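Local structure of myroilysin (Myroides profundi, 5CZW) at residues M145-H151 with Y187-Q193; K3-A7 with S112-T116; I13-F17 with K162-Y166. The protein probably acts as a zinc-dependent endopeptidase of the astacin (M12A) family of metzincins, activated by a cysteine-switch mechanism. The protein carries 1 engineered substitution. All coordinates share one frame; numbering follows the deposited sequence.

Overall arrangement
Contact 1 (145-151 with 187-193) carries His147, a ligand of the zinc ion together with His137, His141 and Cys23. Contacts 2 and 3 tie two points of the N-terminal region, which runs on to Cys23, to the surface of the rest of the chain: 3-7 at the loop 112-116, and 13-17 at helix 160-167. In contact 3 the Tyr166 side chain is about 8 Å from that of Cys23 and about 11 Å from zinc. Contact 2 lies across the chain's centre from contact 1, about 30 Å between centres. Contacts 1 and 3 are about 23 Å apart and contacts 2 and 3 about 24 Å, again between centres; no two touch.

Contact 1: M145-H151 with Y187-Q193. With ZN (zinc ion), chain B.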
loop_
_atom_site.group_PDB
_atom_site.type_symbol
_atom_site.label_atom_id
_atom_site.label_comp_id
_atom_site.label_asym_id
_atom_site.label_seq_id
_atom_site.Cartn_x
_atom_site.Cartn_y
_atom_site.Cartn_z
ATOM N N MET A 145 -9.621 2.614 0.083
ATOM C CA MET A 145 -9.797 1.802 -1.095
ATOM C C MET A 145 -9.117 0.456 -0.995
ATOM O O MET A 145 -8.102 0.369 -0.416
ATOM C CB MET A 145 -9.270 2.558 -2.289
ATOM C CG MET A 145 -10.256 3.696 -2.624
ATOM S SD MET A 145 -9.959 4.511 -4.148
ATOM C CE MET A 145 -10.678 3.372 -5.310
ATOM N N ILE A 146 -9.740 -0.562 -1.583
ATOM C CA ILE A 146 -9.172 -1.883 -1.670
ATOM C C ILE A 146 -8.547 -2.101 -3.063
ATOM O O ILE A 146 -8.709 -1.278 -3.961
ATOM C CB ILE A 146 -10.247 -2.923 -1.288
ATOM C CG1 ILE A 146 -11.330 -2.945 -2.365
ATOM C CG2 ILE A 146 -10.694 -2.686 0.152
ATOM C CD1 ILE A 146 -12.347 -4.084 -2.204
ATOM N N HIS A 147 -7.852 -3.238 -3.226
ATOM C CA HIS A 147 -7.389 -3.582 -4.484
ATOM C C HIS A 147 -8.457 -3.836 -5.553
ATOM O O HIS A 147 -9.445 -4.535 -5.322
ATOM C CB HIS A 147 -6.545 -4.847 -4.395
ATOM C CG HIS A 147 -5.174 -4.596 -3.825
ATOM N ND1 HIS A 147 -4.616 -5.397 -2.859
ATOM C CD2 HIS A 147 -4.299 -3.559 -3.973
ATOM C CE1 HIS A 147 -3.453 -4.909 -2.486
ATOM N NE2 HIS A 147 -3.218 -3.869 -3.218
ATOM N N GLU A 148 -8.173 -3.381 -6.735
ATOM C CA GLU A 148 -8.862 -3.876 -7.974
ATOM C C GLU A 148 -8.073 -5.025 -8.537
ATOM O O GLU A 148 -6.882 -4.899 -8.729
ATOM C CB GLU A 148 -8.895 -2.767 -9.029
ATOM C CG GLU A 148 -9.786 -1.578 -8.616
ATOM C CD GLU A 148 -11.274 -1.942 -8.617
ATOM O OE1 GLU A 148 -11.785 -2.639 -9.579
ATOM O OE2 GLU A 148 -11.933 -1.618 -7.589
ATOM N N HIS A 149 -8.702 -6.181 -8.707
ATOM C CA HIS A 149 -7.988 -7.354 -9.232
ATOM C C HIS A 149 -8.930 -8.039 -10.215
ATOM O O HIS A 149 -9.981 -8.456 -9.845
ATOM C CB HIS A 149 -7.649 -8.281 -8.119
ATOM C CG HIS A 149 -7.154 -9.593 -8.595
ATOM N ND1 HIS A 149 -5.943 -9.737 -9.227
ATOM C CD2 HIS A 149 -7.690 -10.822 -8.503
ATOM C CE1 HIS A 149 -5.769 -11.012 -9.548
ATOM N NE2 HIS A 149 -6.816 -11.690 -9.100
ATOM N N GLN A 150 -8.534 -8.054 -11.472
ATOM C CA GLN A 150 -9.269 -8.708 -12.532
ATOM C C GLN A 150 -8.584 -10.033 -12.622
ATOM O O GLN A 150 -7.422 -10.088 -13.010
ATOM C CB GLN A 150 -9.047 -7.904 -13.844
ATOM C CG GLN A 150 -9.968 -8.261 -15.000
ATOM C CD GLN A 150 -11.380 -7.820 -14.686
ATOM O OE1 GLN A 150 -12.335 -8.514 -14.998
ATOM N NE2 GLN A 150 -11.508 -6.692 -13.969
ATOM N N HIS A 151 -9.270 -11.081 -12.184
ATOM C CA HIS A 151 -8.718 -12.399 -12.179
ATOM C C HIS A 151 -8.513 -12.970 -13.606
ATOM O O HIS A 151 -9.441 -12.959 -14.394
ATOM C CB HIS A 151 -9.579 -13.357 -11.339
ATOM C CG HIS A 151 -8.852 -14.624 -11.075
ATOM N ND1 HIS A 151 -7.749 -14.658 -10.251
ATOM C CD2 HIS A 151 -8.969 -15.865 -11.611
ATOM C CE1 HIS A 151 -7.225 -15.871 -10.277
ATOM N NE2 HIS A 151 -7.969 -16.628 -11.063
ATOM N N TYR A 187 -7.186 -13.655 -3.847
ATOM C CA TYR A 187 -6.841 -13.300 -5.252
ATOM C C TYR A 187 -7.069 -14.462 -6.264
ATOM O O TYR A 187 -6.376 -14.539 -7.277
ATOM C CB TYR A 187 -5.441 -12.730 -5.340
ATOM C CG TYR A 187 -5.395 -11.492 -4.503
ATOM C CD1 TYR A 187 -6.065 -10.371 -4.899
ATOM C CD2 TYR A 187 -4.701 -11.454 -3.332
ATOM C CE1 TYR A 187 -6.113 -9.202 -4.127
ATOM C CE2 TYR A 187 -4.709 -10.280 -2.563
ATOM C CZ TYR A 187 -5.344 -9.165 -2.998
ATOM O OH TYR A 187 -5.432 -8.054 -2.144
ATOM N N SER A 188 -7.998 -15.357 -5.953
ATOM C CA SER A 188 -8.388 -16.420 -6.893
ATOM C C SER A 188 -9.641 -16.030 -7.654
ATOM O O SER A 188 -10.145 -16.768 -8.511
ATOM C CB SER A 188 -8.630 -17.711 -6.164
ATOM O OG SER A 188 -9.783 -17.565 -5.373
ATOM N N THR A 189 -10.181 -14.850 -7.350
ATOM C CA THR A 189 -11.376 -14.352 -8.004
ATOM C C THR A 189 -11.271 -12.831 -8.099
ATOM O O THR A 189 -10.476 -12.189 -7.416
ATOM C CB THR A 189 -12.641 -14.802 -7.217
ATOM O OG1 THR A 189 -12.759 -16.237 -7.259
ATOM C CG2 THR A 189 -13.905 -14.201 -7.758
ATOM N N THR A 190 -12.014 -12.271 -9.032
ATOM C CA THR A 190 -12.036 -10.841 -9.265
ATOM C C THR A 190 -12.499 -10.098 -7.996
ATOM O O THR A 190 -13.422 -10.538 -7.302
ATOM C CB THR A 190 -12.937 -10.524 -10.490
ATOM O OG1 THR A 190 -12.244 -10.910 -11.684
ATOM C CG2 THR A 190 -13.331 -8.996 -10.536
ATOM N N GLN A 191 -11.844 -8.977 -7.718
ATOM C CA GLN A 191 -12.097 -8.136 -6.560
ATOM C C GLN A 191 -12.230 -6.698 -7.067
ATOM O O GLN A 191 -11.412 -6.250 -7.848
ATOM C CB GLN A 191 -10.906 -8.159 -5.594
ATOM C CG GLN A 191 -10.522 -9.490 -5.004
ATOM C CD GLN A 191 -11.126 -9.647 -3.621
ATOM O OE1 GLN A 191 -11.244 -8.624 -2.871
ATOM N NE2 GLN A 191 -11.462 -10.915 -3.226
ATOM N N THR A 192 -13.288 -5.991 -6.666
ATOM C CA THR A 192 -13.506 -4.631 -7.170
ATOM C C THR A 192 -14.399 -3.829 -6.264
ATOM O O THR A 192 -15.295 -4.391 -5.617
ATOM C CB THR A 192 -14.210 -4.640 -8.539
ATOM O OG1 THR A 192 -14.221 -3.331 -9.108
ATOM C CG2 THR A 192 -15.671 -5.193 -8.434
ATOM N N GLN A 193 -14.209 -2.520 -6.313
ATOM C CA GLN A 193 -15.149 -1.602 -5.655
ATOM C C GLN A 193 -15.933 -0.780 -6.657
ATOM O O GLN A 193 -16.739 0.111 -6.281
ATOM C CB GLN A 193 -14.429 -0.739 -4.603
ATOM C CG GLN A 193 -13.412 0.227 -5.150
ATOM C CD GLN A 193 -12.100 0.088 -4.397
ATOM O OE1 GLN A 193 -12.026 0.305 -3.157
ATOM N NE2 GLN A 193 -11.016 -0.234 -5.158
HETATM ZN ZN ZN B . -2.181 -2.198 -2.601
HETATM O O HOH W 1 -9.627 -6.815 -3.052
#
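The Tyr187 ring turns its edge to one face of His149, a T-shaped pair with planes at 84° and CD1 of Tyr187 3.9 Å from CG of His149. Over the opposite imidazole face lies the backbone N of His151, and O of Thr189 meets the edge in plane. His151 has O of Ser188 over the centre of one face; at its edge, NE2 of His149 forms a weak hydrogen bond with ND1 of His151, whose NE2 is bonded to Asn155. Tyr187 OH lies at the edge of the His147 ring, accepting from His147 ND1 at 2.9 Å as the two side chains cross at about a right angle; this steadies the His147 ring, whose NE2 binds zinc at 2.1 Å. Asp25 also bonds that hydroxyl.

Glu148, bent at chi2 (-70°), uses both oxygens. Glu148 OE1 accepts from Thr192 OG1 at 2.6 Å on its syn lone pair; OE2 takes the backbone N of Gln193 on the syn side and its NE2 on the anti side. The Gln193 amide also clamps Ile146, Gln193 OE1 accepting from Ile146 N at 2.9 Å and NE2 donating to Ile146 O. His149 and Gln191 form one antiparallel hydrogen-bonded pair.

The loop 145-151 follows helix 128-143, which bears His137 and His141; 187-193 follows helix 178-184. Backbone bonds join Glu148 to Met203 and Tyr205, consistent with the metzincin Met-turn, and Phe231 of helix 231-235 packs on Met145 and Gln193.

Contact 2: K3-A7 with S112-T116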
loop_
_atom_site.group_PDB
_atom_site.type_symbol
_atom_site.label_atom_id
_atom_site.label_comp_id
_atom_site.label_asym_id
_atom_site.label_seq_id
_atom_site.Cartn_x
_atom_site.Cartn_y
_atom_site.Cartn_z
ATOM N N LYS A 3 8.753 11.362 17.775
ATOM C CA LYS A 3 9.213 10.275 18.609
ATOM C C LYS A 3 9.409 9.031 17.750
ATOM O O LYS A 3 8.489 8.688 17.000
ATOM C CB LYS A 3 8.086 10.031 19.620
ATOM C CG LYS A 3 8.365 8.885 20.583
ATOM C CD LYS A 3 7.366 8.838 21.731
ATOM C CE LYS A 3 7.750 9.755 22.891
ATOM N NZ LYS A 3 7.207 9.231 24.183
ATOM N N GLU A 4 10.552 8.351 17.866
ATOM C CA GLU A 4 10.856 7.174 17.033
ATOM C C GLU A 4 9.863 6.026 17.329
ATOM O O GLU A 4 9.338 5.912 18.454
ATOM C CB GLU A 4 12.293 6.681 17.305
ATOM C CG GLU A 4 13.324 7.816 17.263
ATOM C CD GLU A 4 14.635 7.520 16.557
ATOM O OE1 GLU A 4 15.111 6.368 16.494
ATOM O OE2 GLU A 4 15.231 8.510 16.085
ATOM N N LEU A 5 9.608 5.206 16.305
ATOM C CA LEU A 5 8.736 4.067 16.368
ATOM C C LEU A 5 9.571 2.885 16.865
ATOM O O LEU A 5 10.801 2.918 16.809
ATOM C CB LEU A 5 8.121 3.735 14.989
ATOM C CG LEU A 5 7.335 4.899 14.362
ATOM C CD1 LEU A 5 6.770 4.444 13.014
ATOM C CD2 LEU A 5 6.178 5.406 15.205
ATOM N N ARG A 6 8.906 1.848 17.334
ATOM C CA ARG A 6 9.685 0.681 17.745
ATOM C C ARG A 6 10.410 0.112 16.541
ATOM O O ARG A 6 9.910 0.111 15.392
ATOM C CB ARG A 6 8.794 -0.394 18.362
ATOM C CG ARG A 6 7.659 -0.804 17.447
ATOM C CD ARG A 6 7.465 -2.291 17.321
ATOM N NE ARG A 6 8.272 -2.960 16.302
ATOM C CZ ARG A 6 8.057 -2.971 14.977
ATOM N NH1 ARG A 6 7.083 -2.264 14.360
ATOM N NH2 ARG A 6 8.872 -3.716 14.253
ATOM N N ALA A 7 11.600 -0.435 16.801
ATOM C CA ALA A 7 12.444 -0.895 15.714
ATOM C C ALA A 7 11.920 -2.126 14.939
ATOM O O ALA A 7 11.344 -3.043 15.508
ATOM C CB ALA A 7 13.883 -1.151 16.249
ATOM N N SER A 112 0.620 3.396 18.777
ATOM C CA SER A 112 1.290 4.634 18.359
ATOM C C SER A 112 2.749 4.479 18.086
ATOM O O SER A 112 3.341 5.401 17.518
ATOM C CB SER A 112 0.984 5.791 19.299
ATOM O OG SER A 112 1.487 5.477 20.575
ATOM N N ASN A 113 3.351 3.399 18.582
ATOM C CA ASN A 113 4.736 3.084 18.303
ATOM C C ASN A 113 5.005 2.220 17.094
ATOM O O ASN A 113 6.127 1.761 16.950
ATOM C CB ASN A 113 5.427 2.458 19.515
ATOM C CG ASN A 113 4.757 1.228 20.005
ATOM O OD1 ASN A 113 3.666 0.821 19.567
ATOM N ND2 ASN A 113 5.464 0.544 20.927
ATOM N N GLU A 114 4.030 2.042 16.209
ATOM C CA GLU A 114 4.136 1.201 15.035
ATOM C C GLU A 114 3.699 2.054 13.850
ATOM O O GLU A 114 2.955 3.040 13.984
ATOM C CB GLU A 114 3.148 0.026 15.133
ATOM C CG GLU A 114 3.505 -1.019 16.167
ATOM C CD GLU A 114 2.581 -2.223 16.187
ATOM O OE1 GLU A 114 1.707 -2.423 15.286
ATOM O OE2 GLU A 114 2.751 -2.985 17.181
ATOM N N GLU A 115 4.126 1.638 12.685
ATOM C CA GLU A 115 3.728 2.349 11.493
ATOM C C GLU A 115 2.395 1.960 10.974
ATOM O O GLU A 115 1.873 0.851 11.236
ATOM C CB GLU A 115 4.764 2.087 10.400
ATOM C CG GLU A 115 4.669 0.733 9.693
ATOM C CD GLU A 115 5.276 -0.433 10.422
ATOM O OE1 GLU A 115 5.520 -0.319 11.659
ATOM O OE2 GLU A 115 5.488 -1.465 9.763
ATOM N N THR A 116 1.758 2.887 10.214
ATOM C CA THR A 116 0.500 2.573 9.577
ATOM C C THR A 116 0.645 2.368 8.017
ATOM O O THR A 116 -0.315 1.932 7.347
ATOM C CB THR A 116 -0.604 3.613 9.790
ATOM O OG1 THR A 116 -0.323 4.768 8.962
ATOM C CG2 THR A 116 -0.714 3.936 11.249
#
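Leu5 and Arg6 grip the loop 112-116 around a single carbonyl. The backbone N of Arg6 donates to O of Asn113 at 2.8 Å, nearly straight (161° at the hydrogen) and in the carbonyl plane. O of Asn113 is also hemmed in by carbon, CB of Leu5 at 3.4 Å and CG of Arg6 at 3.0 Å. That last approach follows from the Arg6 torsion (chi1 55°), which sets CG between the backbone N and the carbonyl carbon. The two methyls of Leu5 spread along the loop. Leu5 CD2 lies 3.7 Å from O of Ser112, and Leu5 CD1 rests 3.9 Å from N of Glu115, a buried amide with no partner in the model.

The Arg6 guanidinium meets the buried Glu115 in a long salt bridge, Arg6 NH1 to Glu115 OE1 3.7 Å, with the carboxylate oxygen at the guanidinium edge. Tyr170 ties this pair together through its OH, bonded to both Arg6 NH1 and Glu115 OE2; Tyr100 also reaches OE2. The loose, solvent side is at Ser112 and Asn113, where Asn113 ND2 comes no nearer than 4.3 Å to Arg6 CB.

Leu5 also touches Thr92 of strand 89-92. An irregular segment joined by one backbone bond and by Leu5 and Arg6 to the loop between strands 100-101 and 117-118 of the mixed sheet is consistent with an N-terminal propeptide lying on an astacin-like catalytic domain.

Contact 3: I13-F17 with K162-Y166; sequences IVSGF and KVYAY
Phe17 and Val14 pack against helix 160-167, probably part of the catalytic domain of this astacin-family protease. The irregular segment 13-17 lies in the chain leading to Cys23 and is consistent with part of a propeptide that blocks the zinc by a cysteine switch. It bends at Gly16, where phi is positive (86°), bringing the Val14 and Phe17 side chains to the same helix.

Lys162 comes first. Its chain, bent at chi2 and chi3, runs past Phe17 in the opposite direction and lays its aliphatic part beside the ring, CD of Lys162 3.6 Å from CE2 of Phe17. The amine end has a weak hydrogen bond to O of Ala210. The backbone O of Lys162 lies 3.6 Å from CZ of Phe17, while accepting the helical bond from N of Tyr166. The far side of the helix packs on helix 178-184 through Val163.

Ala165 faces the segment again. Ala165 CB stands at the edge of the Phe17 ring, 4.2 Å from CZ of Phe17; O of Ala165 is touched by both Val14 methyls, CG2 of Val14 at 3.3 Å and CG1 at 3.6 Å.

Tyr166 closes the walk. Its ring crosses Phe17 obliquely and turns an edge to its face, the two planes inclined at 60° and the centroids 5.2 Å apart; a chi1 of -168°, which swings the tyrosine ring away from its backbone N, carries it there. Lys24 makes a cation-pi contact with the same tyrosine, and Val22 touches it too, so Tyr166 meets the chain on both sides of Cys23 as well as Phe17. The closest atom of the Tyr166 ring is CD1, above the Phe17 plane and displaced toward the rim, 3.8 Å from CG of Phe17.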
loop_
_atom_site.group_PDB
_atom_site.type_symbol
_atom_site.label_atom_id
_atom_site.label_comp_id
_atom_site.label_asym_id
_atom_site.label_seq_id
_atom_site.Cartn_x
_atom_site.Cartn_y
_atom_site.Cartn_z
ATOM N N ILE A 13 13.041 -9.447 7.829
ATOM C CA ILE A 13 12.843 -9.029 6.420
ATOM C C ILE A 13 13.501 -10.006 5.468
ATOM O O ILE A 13 14.728 -10.102 5.400
ATOM C CB ILE A 13 13.440 -7.659 6.128
ATOM C CG1 ILE A 13 12.769 -6.563 6.975
ATOM C CG2 ILE A 13 13.267 -7.332 4.656
ATOM C CD1 ILE A 13 13.588 -5.283 7.086
ATOM N N VAL A 14 12.668 -10.672 4.669
ATOM C CA VAL A 14 13.118 -11.806 3.858
ATOM C C VAL A 14 14.022 -11.349 2.710
ATOM O O VAL A 14 13.662 -10.480 1.919
ATOM C CB VAL A 14 11.906 -12.542 3.278
ATOM C CG1 VAL A 14 12.368 -13.761 2.510
ATOM C CG2 VAL A 14 10.920 -12.962 4.360
ATOM N N SER A 15 15.207 -11.953 2.577
ATOM C CA SER A 15 16.149 -11.523 1.533
ATOM C C SER A 15 15.895 -12.244 0.227
ATOM O O SER A 15 15.175 -13.226 0.189
ATOM C CB SER A 15 17.574 -11.805 1.957
ATOM O OG SER A 15 17.706 -13.195 2.077
ATOM N N GLY A 16 16.478 -11.717 -0.837
ATOM C CA GLY A 16 16.501 -12.400 -2.140
ATOM C C GLY A 16 15.300 -12.181 -3.035
ATOM O O GLY A 16 15.026 -12.959 -3.958
ATOM N N PHE A 17 14.580 -11.112 -2.768
ATOM C CA PHE A 17 13.448 -10.779 -3.615
ATOM C C PHE A 17 13.743 -9.385 -4.133
ATOM O O PHE A 17 12.947 -8.461 -3.988
ATOM C CB PHE A 17 12.153 -10.881 -2.815
ATOM C CG PHE A 17 11.705 -12.294 -2.559
ATOM C CD1 PHE A 17 12.180 -13.005 -1.449
ATOM C CD2 PHE A 17 10.843 -12.924 -3.420
ATOM C CE1 PHE A 17 11.759 -14.302 -1.192
ATOM C CE2 PHE A 17 10.400 -14.208 -3.158
ATOM C CZ PHE A 17 10.877 -14.899 -2.052
ATOM N N LYS A 162 7.864 -19.773 -3.329
ATOM C CA LYS A 162 8.355 -18.429 -3.179
ATOM C C LYS A 162 7.366 -17.557 -2.445
ATOM O O LYS A 162 7.737 -16.700 -1.715
ATOM C CB LYS A 162 8.729 -17.784 -4.497
ATOM C CG LYS A 162 10.047 -18.221 -5.085
ATOM C CD LYS A 162 11.143 -17.142 -5.113
ATOM C CE LYS A 162 11.226 -16.427 -6.449
ATOM N NZ LYS A 162 11.937 -15.124 -6.680
ATOM N N VAL A 163 6.101 -17.801 -2.675
ATOM C CA VAL A 163 5.093 -16.968 -2.072
ATOM C C VAL A 163 5.142 -17.238 -0.573
ATOM O O VAL A 163 5.140 -16.321 0.269
ATOM C CB VAL A 163 3.718 -17.218 -2.696
ATOM C CG1 VAL A 163 2.640 -16.576 -1.868
ATOM C CG2 VAL A 163 3.720 -16.733 -4.146
ATOM N N TYR A 164 5.265 -18.515 -0.212
ATOM C CA TYR A 164 5.286 -18.817 1.224
ATOM C C TYR A 164 6.420 -18.114 1.938
ATOM O O TYR A 164 6.245 -17.573 3.047
ATOM C CB TYR A 164 5.358 -20.319 1.428
ATOM C CG TYR A 164 4.084 -21.043 1.042
ATOM C CD1 TYR A 164 2.847 -20.579 1.459
ATOM C CD2 TYR A 164 4.127 -22.221 0.301
ATOM C CE1 TYR A 164 1.681 -21.229 1.112
ATOM C CE2 TYR A 164 2.985 -22.865 -0.084
ATOM C CZ TYR A 164 1.751 -22.384 0.318
ATOM O OH TYR A 164 0.581 -23.069 -0.006
ATOM N N ALA A 165 7.581 -18.095 1.278
ATOM C CA ALA A 165 8.814 -17.520 1.820
ATOM C C ALA A 165 8.739 -15.994 1.996
ATOM O O ALA A 165 9.189 -15.445 2.967
ATOM C CB ALA A 165 9.974 -17.815 0.895
ATOM N N TYR A 166 8.161 -15.347 1.009
ATOM C CA TYR A 166 7.994 -13.884 1.040
ATOM C C TYR A 166 7.083 -13.353 2.132
ATOM O O TYR A 166 7.386 -12.286 2.707
ATOM C CB TYR A 166 7.374 -13.416 -0.305
ATOM C CG TYR A 166 7.443 -11.917 -0.469
ATOM C CD1 TYR A 166 8.671 -11.240 -0.607
ATOM C CD2 TYR A 166 6.273 -11.157 -0.431
ATOM C CE1 TYR A 166 8.701 -9.825 -0.763
ATOM C CE2 TYR A 166 6.325 -9.788 -0.556
ATOM C CZ TYR A 166 7.527 -9.129 -0.737
ATOM O OH TYR A 166 7.488 -7.743 -0.826
#